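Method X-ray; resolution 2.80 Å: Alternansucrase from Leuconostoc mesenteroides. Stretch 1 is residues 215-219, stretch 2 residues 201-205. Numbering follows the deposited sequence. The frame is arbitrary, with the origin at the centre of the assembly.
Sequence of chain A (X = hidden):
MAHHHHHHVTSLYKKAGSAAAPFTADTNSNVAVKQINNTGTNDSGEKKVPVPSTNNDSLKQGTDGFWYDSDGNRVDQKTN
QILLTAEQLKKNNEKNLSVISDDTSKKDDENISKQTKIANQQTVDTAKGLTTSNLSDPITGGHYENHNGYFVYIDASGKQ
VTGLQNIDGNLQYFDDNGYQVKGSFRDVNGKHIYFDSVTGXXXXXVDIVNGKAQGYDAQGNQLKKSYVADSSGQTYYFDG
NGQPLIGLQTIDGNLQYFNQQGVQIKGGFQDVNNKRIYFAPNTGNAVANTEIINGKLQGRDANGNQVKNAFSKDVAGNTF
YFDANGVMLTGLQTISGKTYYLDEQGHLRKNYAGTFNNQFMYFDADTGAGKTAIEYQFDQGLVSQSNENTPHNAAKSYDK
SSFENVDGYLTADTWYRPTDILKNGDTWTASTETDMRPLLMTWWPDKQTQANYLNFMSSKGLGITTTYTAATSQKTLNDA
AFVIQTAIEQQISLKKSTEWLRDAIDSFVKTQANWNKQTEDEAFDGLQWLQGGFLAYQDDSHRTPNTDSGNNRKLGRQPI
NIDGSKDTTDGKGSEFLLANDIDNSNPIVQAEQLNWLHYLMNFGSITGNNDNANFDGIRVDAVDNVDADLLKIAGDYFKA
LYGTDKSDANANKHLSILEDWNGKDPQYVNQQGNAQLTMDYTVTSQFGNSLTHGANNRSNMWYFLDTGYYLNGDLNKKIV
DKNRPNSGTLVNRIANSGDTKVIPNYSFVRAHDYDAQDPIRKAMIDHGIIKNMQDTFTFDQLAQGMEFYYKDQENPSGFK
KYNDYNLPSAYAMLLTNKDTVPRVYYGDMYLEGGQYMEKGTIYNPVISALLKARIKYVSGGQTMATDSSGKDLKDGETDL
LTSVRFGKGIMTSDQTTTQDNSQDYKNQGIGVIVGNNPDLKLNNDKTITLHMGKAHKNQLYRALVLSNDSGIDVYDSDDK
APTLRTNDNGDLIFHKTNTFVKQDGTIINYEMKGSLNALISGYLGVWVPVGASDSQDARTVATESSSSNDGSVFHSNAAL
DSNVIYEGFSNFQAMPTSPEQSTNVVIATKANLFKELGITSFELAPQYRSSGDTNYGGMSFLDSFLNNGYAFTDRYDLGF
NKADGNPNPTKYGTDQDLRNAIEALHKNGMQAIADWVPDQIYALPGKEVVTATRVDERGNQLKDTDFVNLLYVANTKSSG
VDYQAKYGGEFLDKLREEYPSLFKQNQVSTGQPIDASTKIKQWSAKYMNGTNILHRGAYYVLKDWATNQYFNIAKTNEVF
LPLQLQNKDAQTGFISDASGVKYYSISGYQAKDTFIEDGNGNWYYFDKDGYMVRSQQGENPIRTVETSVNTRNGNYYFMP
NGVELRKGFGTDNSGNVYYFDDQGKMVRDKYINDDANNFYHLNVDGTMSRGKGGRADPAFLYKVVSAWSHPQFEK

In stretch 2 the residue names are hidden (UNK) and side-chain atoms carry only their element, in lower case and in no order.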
# COMPACT_ATOMS: atom_id res chain seq x y z
N GLY A 215 34.99 7.30 -29.80
CA GLY A 215 33.79 7.14 -28.97
C GLY A 215 32.59 7.69 -29.69
O GLY A 215 32.74 8.54 -30.56
N TYR A 216 31.41 7.21 -29.36
CA TYR A 216 30.17 7.69 -29.98
C TYR A 216 29.05 7.69 -28.98
O TYR A 216 29.01 6.84 -28.11
CB TYR A 216 29.78 6.86 -31.21
CG TYR A 216 30.80 6.96 -32.31
CD1 TYR A 216 31.84 6.05 -32.41
CD2 TYR A 216 30.74 8.00 -33.24
CE1 TYR A 216 32.79 6.16 -33.41
CE2 TYR A 216 31.68 8.13 -34.24
CZ TYR A 216 32.71 7.20 -34.32
OH TYR A 216 33.65 7.31 -35.30
N ASP A 217 28.15 8.65 -29.11
CA ASP A 217 27.03 8.76 -28.19
C ASP A 217 25.80 8.02 -28.75
O ASP A 217 25.87 7.39 -29.82
CB ASP A 217 26.75 10.23 -27.87
CG ASP A 217 26.05 10.98 -28.99
OD1 ASP A 217 25.86 10.47 -30.12
OD2 ASP A 217 25.67 12.13 -28.73
N ALA A 218 24.70 8.11 -28.04
CA ALA A 218 23.45 7.48 -28.45
C ALA A 218 22.92 8.04 -29.75
O ALA A 218 22.28 7.33 -30.51
CB ALA A 218 22.40 7.61 -27.35
N GLN A 219 23.17 9.32 -30.02
CA GLN A 219 22.74 9.94 -31.29
C GLN A 219 23.73 9.77 -32.45
O GLN A 219 23.45 10.20 -33.57
CB GLN A 219 22.38 11.41 -31.08
CG GLN A 219 21.07 11.55 -30.31
CD GLN A 219 20.61 12.99 -30.16
OE1 GLN A 219 21.39 13.87 -29.74
NE2 GLN A 219 19.33 13.24 -30.46
N UNK A 201 18.53 -1.08 -29.32
CA UNK A 201 18.29 0.32 -28.99
C UNK A 201 19.58 1.13 -29.12
O UNK A 201 20.65 0.67 -28.68
c UNK A 201 17.82 3.14 -25.04
c UNK A 201 17.40 1.79 -27.09
n UNK A 201 17.51 3.42 -23.60
c UNK A 201 17.22 1.85 -25.59
c UNK A 201 17.80 0.40 -27.54
N UNK A 202 19.49 2.33 -29.68
CA UNK A 202 20.67 3.16 -29.87
C UNK A 202 21.35 3.53 -28.53
O UNK A 202 20.73 4.11 -27.62
c UNK A 202 20.31 4.41 -30.68
N UNK A 203 22.62 3.14 -28.41
CA UNK A 203 23.44 3.48 -27.23
C UNK A 203 24.93 3.73 -27.53
O UNK A 203 25.46 3.34 -28.55
c UNK A 203 23.26 2.44 -26.11
o UNK A 203 23.53 1.12 -26.55
N UNK A 204 25.60 4.41 -26.60
CA UNK A 204 27.01 4.74 -26.72
C UNK A 204 27.91 3.54 -26.87
O UNK A 204 27.73 2.52 -26.22
c UNK A 204 27.48 5.49 -25.47
o UNK A 204 26.83 6.74 -25.37
N UNK A 205 28.92 3.68 -27.71
CA UNK A 205 29.94 2.68 -27.83
C UNK A 205 31.20 3.27 -28.45
O UNK A 205 31.22 4.42 -28.89
c UNK A 205 29.43 1.50 -28.69
n UNK A 205 29.52 -0.89 -28.88
c UNK A 205 29.97 0.16 -28.24
o UNK A 205 30.79 0.07 -27.33

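Position 201 carries five side-chain atoms, four carbons and one nitrogen. Their spacing gives an unbranched chain that ends in the nitrogen, which identifies K201. The first two torsions are t, the third lies between wells at 139° and the fourth is again t, so the chain is largely extended. It does not touch stretch 1.

Position 202 has a single side-chain carbon and nothing beyond it, so the residue is A202. Its CA-to-CB bond points toward stretch 1, and CB lies 3.5 Å from the backbone O of A218. This is a packing contact of a methyl group against a carbonyl, and the residue is buried.

Position 203 shows one carbon followed by one oxygen. Two atoms in that order, with no second branch on the carbon, make a serine, S203. Its CA-to-CB bond points away from stretch 1, chi1 is p, and the side chain makes no contact. The contact here is therefore made by the main chain: C of S203 lies 4.1 Å from CA of A218, and the two CA atoms are 4.2 Å apart.

Position 204 repeats the pattern of one carbon and one oxygen, and is S204. Here the CA-to-CB bond points sideways and chi1 is m, which brings OG to 3.5 Å from CA of D217 and 3.7 Å from N of A218. The backbone also takes part: CA of S204 approaches O of Y216 at 3.2 Å, with an angle of 125° at the hydrogen, a CA-H...O contact.

Position 205 has two carbons, the second carrying one oxygen and one nitrogen. A planar amide one carbon from CA is an asparagine, N205. The side chain does not touch stretch 1, and its ND2 is hydrogen-bonded elsewhere in the structure.

The contact rests on a short antiparallel pairing, the end-to-end directions being 165° apart. N205 and Y216 form a hydrogen-bonded bridge with CA atoms 5.5 Å apart: N of N205 donates to O of Y216 at 3.2 Å and 141°, while N of Y216 donates to O of N205 at 2.8 Å, a weak bond at 129°. Both side chains start on the same face of the sheet, although the end of the Y216 side chain leads away from stretch 2. Beyond the bridge, no further cross-stretch hydrogen bond forms; close backbone packing, the S204 hydroxyl and the A202 methyl continue the contact, which buries 256 Å².

Stretch 2, residues 201-205: KASSN
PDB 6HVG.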